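Local coordinates for amine oxidase domain-containing protein (Pyrococcus furiosus, PDB 3NRN), which is of unknown function but binds adenosine monophosphate and is probably an oxidoreductase of the flavin-containing amine oxidase family, at residues G16-L19 and A20-G23; L195-I198 and I199-K203; E214-I217 and E218-K221; V222-R225 and D226-Y230. All blocks are in the same frame, centred on the assembly; numbering follows the deposited sequence.

Contact 1 (G16-L19 and A20-G23); sequences GAFL and ARNG
The phenyl ring of F18 carries the side-chain end of N22 over one of its faces, set off toward the rim near CE2, with ring and amide planes 34° apart. The R21 guanidinium approaches the same ring obliquely, its plane almost perpendicular to it (89°), and NH2 comes within 3.9 Å of F18 CE1. The ring stands where the next turn can reach it because F18 CG is anti to the backbone N (chi1 -175°). The R21 chain bends at two successive bonds, which brings its head alongside the helix toward the F18 ring. Beneath these side chains run the last regular helical bonds: A20 N to G16 O at 2.9 Å, R21 N to A17 O at 3.0 Å and N22 N to F18 O at 3.2 Å. Beyond the ring, I71 and L72 of helix 64-72 and L400 of helix 388-402 also touch F18, while A17 packs on helix 188-200. With an alanine at F18, the N22 side chain would probably lose the face it lies over and R21 NH2 its neighbour, and a gap would be likely to open against L72 and L400. G23, at positive phi, then closes the helix in a Schellman motif, with H24 N bonded to L19 O and G23 N to A20 O at 3.1 Å, ending the helix of a beta-alpha-beta unit whose glycine-rich start resembles the Rossmann-type nucleotide-binding motif.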
loop_
_atom_site.group_PDB
_atom_site.type_symbol
_atom_site.label_atom_id
_atom_site.label_comp_id
_atom_site.label_asym_id
_atom_site.label_seq_id
_atom_site.Cartn_x
_atom_site.Cartn_y
_atom_site.Cartn_z
ATOM N N GLY A 16 -1.730 11.633 12.348
ATOM C CA GLY A 16 -1.127 12.626 13.220
ATOM C C GLY A 16 -1.090 13.999 12.573
ATOM O O GLY A 16 -1.342 15.020 13.216
ATOM N N ALA A 17 -0.772 14.027 11.290
ATOM C CA ALA A 17 -0.707 15.277 10.565
ATOM C C ALA A 17 -2.096 15.907 10.451
ATOM O O ALA A 17 -2.264 17.099 10.704
ATOM C CB ALA A 17 -0.126 15.040 9.184
ATOM N N PHE A 18 -3.093 15.109 10.078
ATOM C CA PHE A 18 -4.450 15.633 9.922
ATOM C C PHE A 18 -4.977 16.227 11.219
ATOM O O PHE A 18 -5.539 17.329 11.233
ATOM C CB PHE A 18 -5.417 14.534 9.455
ATOM C CG PHE A 18 -6.808 15.036 9.158
ATOM C CD1 PHE A 18 -7.142 15.488 7.885
ATOM C CD2 PHE A 18 -7.777 15.088 10.162
ATOM C CE1 PHE A 18 -8.430 15.987 7.614
ATOM C CE2 PHE A 18 -9.066 15.585 9.905
ATOM C CZ PHE A 18 -9.391 16.036 8.625
ATOM N N LEU A 19 -4.791 15.491 12.309
ATOM C CA LEU A 19 -5.265 15.921 13.613
ATOM C C LEU A 19 -4.480 17.104 14.178
ATOM O O LEU A 19 -5.056 17.978 14.826
ATOM C CB LEU A 19 -5.237 14.740 14.587
ATOM C CG LEU A 19 -6.207 13.604 14.235
ATOM C CD1 LEU A 19 -5.984 12.416 15.159
ATOM C CD2 LEU A 19 -7.651 14.103 14.346
ATOM N N ALA A 20 -3.174 17.140 13.933
ATOM C CA ALA A 20 -2.354 18.248 14.427
ATOM C C ALA A 20 -2.796 19.521 13.714
ATOM O O ALA A 20 -2.906 20.587 14.323
ATOM C CB ALA A 20 -0.891 17.983 14.155
ATOM N N ARG A 21 -3.057 19.400 12.420
ATOM C CA ARG A 21 -3.507 20.537 11.626
ATOM C C ARG A 21 -4.813 21.076 12.198
ATOM O O ARG A 21 -5.025 22.287 12.231
ATOM C CB ARG A 21 -3.733 20.128 10.168
ATOM C CG ARG A 21 -2.738 20.716 9.176
ATOM C CD ARG A 21 -3.453 21.094 7.881
ATOM N NE ARG A 21 -4.433 20.076 7.491
ATOM C CZ ARG A 21 -5.725 20.315 7.265
ATOM N NH1 ARG A 21 -6.214 21.545 7.383
ATOM N NH2 ARG A 21 -6.537 19.320 6.929
ATOM N N ASN A 22 -5.687 20.178 12.647
ATOM C CA ASN A 22 -6.962 20.605 13.207
ATOM C C ASN A 22 -6.906 21.033 14.675
ATOM O O ASN A 22 -7.906 20.971 15.389
ATOM C CB ASN A 22 -8.027 19.520 13.020
ATOM C CG ASN A 22 -8.537 19.448 11.593
ATOM O OD1 ASN A 22 -7.965 18.760 10.746
ATOM N ND2 ASN A 22 -9.609 20.174 11.317
ATOM N N GLY A 23 -5.731 21.459 15.124
ATOM C CA GLY A 23 -5.601 21.945 16.485
ATOM C C GLY A 23 -5.561 20.964 17.637
ATOM O O GLY A 23 -5.750 21.364 18.785
#

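Contact 2 (L195-I198 and I199-K203); sequences LERI and IMENK
R197 and E201 lie one helical turn apart and meet along most of their side chains. The R197 CB leaves the helix pointing away from the following turn, and CG, anti to the backbone N (chi1 167°), carries the chain out alongside E201, lying 3.5 Å from its carboxylate carbon CD. CD of R197 is next, 4.0 Å from E201 OE2, and there the chain bends at chi3, which swings the guanidinium round. NH1 ends in a salt bridge to E201 OE1 at 2.9 Å; the oxygen sits in the guanidinium plane, yet the donor comes from above the carboxylate plane, 51° out of it. The other terminal nitrogen, NH2, forms a salt bridge with E194 in the preceding turn, and the arginine thus ties two acidic side chains along one flank. All this belongs to the last turns of helix 188-200, which leads into strand 205-207 at the edge of the parallel sheet of the Rossmann-like domain. L195 and I199 face helix 10-21, touching L13, whereas E196 and M200, a selenomethionine, reach I206. N202, just past the helix, turns its amide back beside I198: ND2 donates to I198 O at 2.6 Å in a nearly straight bond (170°) and lies 3.6 Å from I198 CG2. The main-chain bond from M200 N to E196 O spans 3.0 Å.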
loop_
_atom_site.group_PDB
_atom_site.type_symbol
_atom_site.label_atom_id
_atom_site.label_comp_id
_atom_site.label_asym_id
_atom_site.label_seq_id
_atom_site.Cartn_x
_atom_site.Cartn_y
_atom_site.Cartn_z
ATOM N N LEU A 195 4.998 14.933 6.024
ATOM C CA LEU A 195 4.098 14.665 7.144
ATOM C C LEU A 195 4.778 15.021 8.465
ATOM O O LEU A 195 4.133 15.530 9.382
ATOM C CB LEU A 195 3.657 13.190 7.148
ATOM C CG LEU A 195 2.818 12.745 5.937
ATOM C CD1 LEU A 195 2.488 11.267 6.041
ATOM C CD2 LEU A 195 1.526 13.579 5.851
ATOM N N GLU A 196 6.078 14.745 8.556
ATOM C CA GLU A 196 6.848 15.061 9.758
ATOM C C GLU A 196 6.886 16.577 9.967
ATOM O O GLU A 196 6.730 17.068 11.091
ATOM C CB GLU A 196 8.284 14.521 9.636
ATOM C CG GLU A 196 9.233 15.022 10.728
ATOM C CD GLU A 196 10.613 14.377 10.660
ATOM O OE1 GLU A 196 11.233 14.387 9.580
ATOM O OE2 GLU A 196 11.083 13.861 11.692
ATOM N N ARG A 197 7.091 17.316 8.882
ATOM C CA ARG A 197 7.138 18.774 8.965
ATOM C C ARG A 197 5.793 19.335 9.413
ATOM O O ARG A 197 5.735 20.242 10.239
ATOM C CB ARG A 197 7.500 19.378 7.603
ATOM C CG ARG A 197 7.272 20.891 7.510
ATOM C CD ARG A 197 7.481 21.411 6.092
ATOM N NE ARG A 197 6.391 21.039 5.189
ATOM C CZ ARG A 197 5.150 21.514 5.272
ATOM N NH1 ARG A 197 4.832 22.384 6.220
ATOM N NH2 ARG A 197 4.225 21.132 4.401
ATOM N N ILE A 198 4.714 18.792 8.861
ATOM C CA ILE A 198 3.376 19.266 9.189
ATOM C C ILE A 198 3.024 19.035 10.650
ATOM O O ILE A 198 2.371 19.872 11.282
ATOM C CB ILE A 198 2.322 18.596 8.289
ATOM C CG1 ILE A 198 2.529 19.045 6.841
ATOM C CG2 ILE A 198 0.923 18.940 8.773
ATOM C CD1 ILE A 198 1.756 18.230 5.829
ATOM N N ILE A 199 3.446 17.897 11.183
ATOM C CA ILE A 199 3.179 17.573 12.579
ATOM C C ILE A 199 3.981 18.484 13.514
ATOM O O ILE A 199 3.462 18.991 14.512
ATOM C CB ILE A 199 3.562 16.104 12.892
ATOM C CG1 ILE A 199 2.679 15.151 12.088
ATOM C CG2 ILE A 199 3.396 15.816 14.386
ATOM C CD1 ILE A 199 3.053 13.687 12.254
HETATM N N MSE A 200 5.251 18.690 13.185
HETATM C CA MSE A 200 6.108 19.518 14.024
HETATM C C MSE A 200 5.738 20.998 13.967
HETATM O O MSE A 200 5.893 21.713 14.952
HETATM C CB MSE A 200 7.573 19.310 13.637
HETATM C CG MSE A 200 8.036 17.860 13.796
HETATM SE SE MSE A 200 7.879 17.230 15.498
HETATM C CE MSE A 200 6.208 16.701 15.562
ATOM N N GLU A 201 5.232 21.456 12.827
ATOM C CA GLU A 201 4.849 22.857 12.706
ATOM C C GLU A 201 3.450 23.099 13.262
ATOM O O GLU A 201 2.969 24.228 13.292
ATOM C CB GLU A 201 4.933 23.307 11.245
ATOM C CG GLU A 201 6.293 23.022 10.622
ATOM C CD GLU A 201 6.526 23.743 9.309
ATOM O OE1 GLU A 201 5.559 23.930 8.540
ATOM O OE2 GLU A 201 7.692 24.106 9.041
ATOM N N ASN A 202 2.794 22.038 13.716
ATOM C CA ASN A 202 1.459 22.179 14.275
ATOM C C ASN A 202 1.395 21.721 15.724
ATOM O O ASN A 202 0.433 21.070 16.143
ATOM C CB ASN A 202 0.445 21.409 13.432
ATOM C CG ASN A 202 0.045 22.164 12.177
ATOM O OD1 ASN A 202 -0.750 23.098 12.232
ATOM N ND2 ASN A 202 0.606 21.768 11.040
ATOM N N LYS A 203 2.441 22.061 16.473
ATOM C CA LYS A 203 2.539 21.747 17.898
ATOM C C LYS A 203 2.664 20.270 18.270
ATOM O O LYS A 203 2.596 19.922 19.448
ATOM C CB LYS A 203 1.342 22.359 18.633
ATOM C CG LYS A 203 1.315 23.885 18.618
ATOM C CD LYS A 203 0.006 24.425 19.179
ATOM C CE LYS A 203 0.076 25.930 19.421
ATOM N NZ LYS A 203 0.481 26.699 18.209
#

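Contact 3 (E214-I217 and E218-K221); sequences EINI and EEKK
N216 and K221 form an antiparallel hydrogen-bonded pair, their backbones joined from N216 N to K221 O at 2.8 Å and from K221 N to N216 O at 3.2 Å, while K220 N adds a weak bond to N216 O. Inside the turn, N216 OD1 accepts E219 N at 2.9 Å in an almost straight bond (173°), although the donor stands well above the carbonyl plane of the amide. This is possible because N216 CG is anti to its main-chain nitrogen (chi1 -170°), which lays the amide over the turn, its plane 21° from that of the E219 carboxylate. On its other branch N216 ND2 gives a weak bond to E214 OE2, and a water donates to both E214 OE2 (2.9 Å) and E219 OE1. E219 OE1 is also bound by Y223 OH. Replacing N216 by a leucine would probably leave E219 N without its acceptor and the turn freer to shift. I215 and I217 pack instead on helix 241-248 and V374. With K220 at positive phi and both lysines opposite N216, this is a G1 beta bulge, closing the hairpin between strands 212-216 and 221-224.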
loop_
_atom_site.group_PDB
_atom_site.type_symbol
_atom_site.label_atom_id
_atom_site.label_comp_id
_atom_site.label_asym_id
_atom_site.label_seq_id
_atom_site.Cartn_x
_atom_site.Cartn_y
_atom_site.Cartn_z
ATOM N N GLU A 214 2.080 -1.009 26.361
ATOM C CA GLU A 214 0.745 -1.109 26.912
ATOM C C GLU A 214 -0.131 0.077 26.569
ATOM O O GLU A 214 0.263 1.226 26.767
ATOM C CB GLU A 214 0.827 -1.227 28.436
ATOM C CG GLU A 214 -0.495 -1.556 29.119
ATOM C CD GLU A 214 -0.414 -1.394 30.630
ATOM O OE1 GLU A 214 0.648 -1.722 31.208
ATOM O OE2 GLU A 214 -1.409 -0.947 31.242
ATOM N N ILE A 215 -1.317 -0.207 26.043
ATOM C CA ILE A 215 -2.282 0.843 25.737
ATOM C C ILE A 215 -3.380 0.512 26.737
ATOM O O ILE A 215 -4.188 -0.386 26.507
ATOM C CB ILE A 215 -2.842 0.737 24.297
ATOM C CG1 ILE A 215 -1.708 0.872 23.280
ATOM C CG2 ILE A 215 -3.880 1.826 24.061
ATOM C CD1 ILE A 215 -2.154 0.722 21.821
ATOM N N ASN A 216 -3.382 1.214 27.865
ATOM C CA ASN A 216 -4.365 0.944 28.903
ATOM C C ASN A 216 -5.674 1.682 28.647
ATOM O O ASN A 216 -5.756 2.891 28.821
ATOM C CB ASN A 216 -3.803 1.329 30.272
ATOM C CG ASN A 216 -4.682 0.855 31.415
ATOM O OD1 ASN A 216 -5.910 0.950 31.350
ATOM N ND2 ASN A 216 -4.056 0.350 32.476
ATOM N N ILE A 217 -6.693 0.931 28.240
ATOM C CA ILE A 217 -8.018 1.479 27.935
ATOM C C ILE A 217 -8.751 2.101 29.118
ATOM O O ILE A 217 -9.392 3.138 28.979
ATOM C CB ILE A 217 -8.932 0.392 27.326
ATOM C CG1 ILE A 217 -8.340 -0.077 26.004
ATOM C CG2 ILE A 217 -10.334 0.930 27.108
ATOM C CD1 ILE A 217 -8.034 1.044 25.075
ATOM N N GLU A 218 -8.672 1.463 30.276
ATOM C CA GLU A 218 -9.338 1.992 31.457
ATOM C C GLU A 218 -8.718 3.312 31.928
ATOM O O GLU A 218 -9.432 4.265 32.237
ATOM C CB GLU A 218 -9.295 0.960 32.584
ATOM C CG GLU A 218 -10.116 -0.290 32.301
ATOM C CD GLU A 218 -10.064 -1.294 33.438
ATOM O OE1 GLU A 218 -10.321 -0.897 34.594
ATOM O OE2 GLU A 218 -9.772 -2.482 33.179
ATOM N N GLU A 219 -7.390 3.371 31.971
ATOM C CA GLU A 219 -6.700 4.582 32.424
ATOM C C GLU A 219 -6.555 5.587 31.299
ATOM O O GLU A 219 -6.392 6.788 31.535
ATOM C CB GLU A 219 -5.285 4.258 32.918
ATOM C CG GLU A 219 -5.153 3.174 33.972
ATOM C CD GLU A 219 -3.706 2.995 34.413
ATOM O OE1 GLU A 219 -2.819 2.958 33.535
ATOM O OE2 GLU A 219 -3.451 2.885 35.632
ATOM N N LYS A 220 -6.602 5.082 30.072
ATOM C CA LYS A 220 -6.419 5.906 28.888
ATOM C C LYS A 220 -4.998 6.468 28.958
ATOM O O LYS A 220 -4.773 7.678 28.914
ATOM C CB LYS A 220 -7.460 7.032 28.821
ATOM C CG LYS A 220 -8.895 6.525 28.712
ATOM C CD LYS A 220 -9.867 7.623 28.281
ATOM C CE LYS A 220 -9.721 7.964 26.804
ATOM N NZ LYS A 220 -10.677 9.032 26.377
ATOM N N LYS A 221 -4.041 5.555 29.077
ATOM C CA LYS A 221 -2.631 5.911 29.142
ATOM C C LYS A 221 -1.836 4.920 28.323
ATOM O O LYS A 221 -2.173 3.741 28.263
ATOM C CB LYS A 221 -2.117 5.869 30.585
ATOM C CG LYS A 221 -2.619 6.985 31.468
ATOM C CD LYS A 221 -2.052 6.851 32.867
ATOM C CE LYS A 221 -2.446 8.025 33.746
ATOM N NZ LYS A 221 -1.850 7.904 35.106
HETATM O O HOH W 1 -1.338 0.097 33.930
#

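Contact 4 (V222-R225 and D226-Y230); sequences VYTR and DNEEY
T224 OG1 is gripped twice across the turn: it accepts E228 N at 2.9 Å and donates its proton to D226 OD1 at 2.8 Å, meeting that oxygen from above the carboxylate plane. The hydroxyl can serve both because it sits between the backbone N and the carbonyl carbon (chi1 57°), leaving CG2 to lie against the edge of the Y230 ring, 3.8 Å from CE2. D226 OD2, the other oxygen of that carboxylate, pairs with K210 NZ, as does E228 OE1. The lysine, itself a residue of the AMP pocket, would thus draw two acidic side chains of the turn together and offset their charge. T224 O takes N227 N at 2.9 Å and also a water that bridges to N227 OD1; a second water spans R225 O and N227 OD1. In the strands, V222 N to Y230 O (2.8 Å) and Y230 N to V222 O make the hydrogen-bonded pair, and T224 N bonds to E228 O at 3.3 Å. Between these ties Y223 faces E229 in a non-hydrogen-bonded pair, with Y223 CA approaching E228 O in a CA-H...O contact. V222 and Y230 turn to the other face, toward L29. A type I turn from T224 to N227, followed by N227 in a left-handed conformation, makes this a 3:5 beta hairpin.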
loop_
_atom_site.group_PDB
_atom_site.type_symbol
_atom_site.label_atom_id
_atom_site.label_comp_id
_atom_site.label_asym_id
_atom_site.label_seq_id
_atom_site.Cartn_x
_atom_site.Cartn_y
_atom_site.Cartn_z
ATOM N N VAL A 222 -0.784 5.406 27.680
ATOM C CA VAL A 222 0.082 4.546 26.899
ATOM C C VAL A 222 1.413 4.474 27.639
ATOM O O VAL A 222 1.963 5.500 28.037
ATOM C CB VAL A 222 0.284 5.102 25.481
ATOM C CG1 VAL A 222 1.356 4.306 24.755
ATOM C CG2 VAL A 222 -1.032 5.025 24.712
ATOM N N TYR A 223 1.908 3.258 27.846
ATOM C CA TYR A 223 3.169 3.040 28.554
ATOM C C TYR A 223 4.242 2.552 27.594
ATOM O O TYR A 223 3.974 1.747 26.701
ATOM C CB TYR A 223 2.987 1.988 29.649
ATOM C CG TYR A 223 2.070 2.407 30.762
ATOM C CD1 TYR A 223 2.582 2.882 31.964
ATOM C CD2 TYR A 223 0.688 2.360 30.607
ATOM C CE1 TYR A 223 1.745 3.307 32.987
ATOM C CE2 TYR A 223 -0.163 2.782 31.626
ATOM C CZ TYR A 223 0.373 3.256 32.811
ATOM O OH TYR A 223 -0.453 3.681 33.825
ATOM N N THR A 224 5.459 3.035 27.792
ATOM C CA THR A 224 6.574 2.641 26.947
ATOM C C THR A 224 7.498 1.707 27.721
ATOM O O THR A 224 7.451 1.651 28.952
ATOM C CB THR A 224 7.372 3.861 26.506
ATOM O OG1 THR A 224 7.809 4.578 27.666
ATOM C CG2 THR A 224 6.512 4.776 25.649
ATOM N N ARG A 225 8.338 0.980 26.997
ATOM C CA ARG A 225 9.277 0.052 27.616
ATOM C C ARG A 225 10.115 0.765 28.685
ATOM O O ARG A 225 10.389 0.202 29.745
ATOM C CB ARG A 225 10.200 -0.547 26.546
ATOM C CG ARG A 225 11.255 -1.515 27.085
ATOM C CD ARG A 225 10.805 -2.968 27.012
ATOM N NE ARG A 225 11.051 -3.565 25.699
ATOM C CZ ARG A 225 12.089 -4.350 25.408
ATOM N NH1 ARG A 225 12.992 -4.647 26.332
ATOM N NH2 ARG A 225 12.223 -4.842 24.182
ATOM N N ASP A 226 10.502 2.010 28.411
ATOM C CA ASP A 226 11.325 2.776 29.352
ATOM C C ASP A 226 10.540 3.510 30.440
ATOM O O ASP A 226 11.024 4.477 31.026
ATOM C CB ASP A 226 12.234 3.750 28.584
ATOM C CG ASP A 226 11.454 4.735 27.730
ATOM O OD1 ASP A 226 10.501 4.314 27.044
ATOM O OD2 ASP A 226 11.805 5.929 27.735
ATOM N N ASN A 227 9.326 3.035 30.701
ATOM C CA ASN A 227 8.442 3.577 31.735
ATOM C C ASN A 227 7.890 4.996 31.601
ATOM O O ASN A 227 7.567 5.626 32.607
ATOM C CB ASN A 227 9.103 3.459 33.114
ATOM C CG ASN A 227 9.310 2.022 33.545
ATOM O OD1 ASN A 227 8.620 1.113 33.083
ATOM N ND2 ASN A 227 10.250 1.814 34.461
ATOM N N GLU A 228 7.784 5.527 30.391
ATOM C CA GLU A 228 7.210 6.862 30.271
ATOM C C GLU A 228 5.696 6.750 30.145
ATOM O O GLU A 228 5.190 5.783 29.575
ATOM C CB GLU A 228 7.795 7.601 29.073
ATOM C CG GLU A 228 9.220 8.046 29.311
ATOM C CD GLU A 228 9.720 8.976 28.242
ATOM O OE1 GLU A 228 9.862 8.528 27.086
ATOM O OE2 GLU A 228 9.960 10.160 28.561
ATOM N N GLU A 229 4.986 7.730 30.697
ATOM C CA GLU A 229 3.519 7.762 30.674
ATOM C C GLU A 229 2.958 8.857 29.790
ATOM O O GLU A 229 3.367 10.014 29.895
ATOM C CB GLU A 229 2.957 7.972 32.084
ATOM C CG GLU A 229 3.420 6.953 33.083
ATOM C CD GLU A 229 3.634 5.619 32.426
ATOM O OE1 GLU A 229 2.873 5.315 31.483
ATOM O OE2 GLU A 229 4.549 4.877 32.845
ATOM N N TYR A 230 2.001 8.484 28.941
ATOM C CA TYR A 230 1.348 9.425 28.035
ATOM C C TYR A 230 -0.154 9.188 28.085
ATOM O O TYR A 230 -0.636 8.177 27.585
ATOM C CB TYR A 230 1.833 9.207 26.602
ATOM C CG TYR A 230 3.323 9.356 26.436
ATOM C CD1 TYR A 230 3.902 10.608 26.233
ATOM C CD2 TYR A 230 4.160 8.244 26.499
ATOM C CE1 TYR A 230 5.279 10.748 26.092
ATOM C CE2 TYR A 230 5.531 8.371 26.363
ATOM C CZ TYR A 230 6.088 9.626 26.157
ATOM O OH TYR A 230 7.454 9.746 26.012
HETATM O O HOH W 2 6.361 0.862 31.290
HETATM O O HOH W 3 9.662 -1.364 32.413
#

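The four contacts follow one another along the chain, and each is local. Contacts 1 and 2 end two neighbouring helices, 10-21 and 188-200; their centres are 8 Å apart, and they touch where A17 and G16 meet I199 and where A20 and R21 meet N202. Contacts 3 and 4, centres 11 Å apart, are successive hairpins of one three-stranded antiparallel sheet sharing strand 221-224, and E214 O probably bonds Y223 N between them. The two pairs stand apart, with centres 22 to 26 Å from each other. The helix ends and the hairpins thus form two separate clusters in the part of the chain that binds AMP, consistent with a Rossmann-like nucleotide-binding domain.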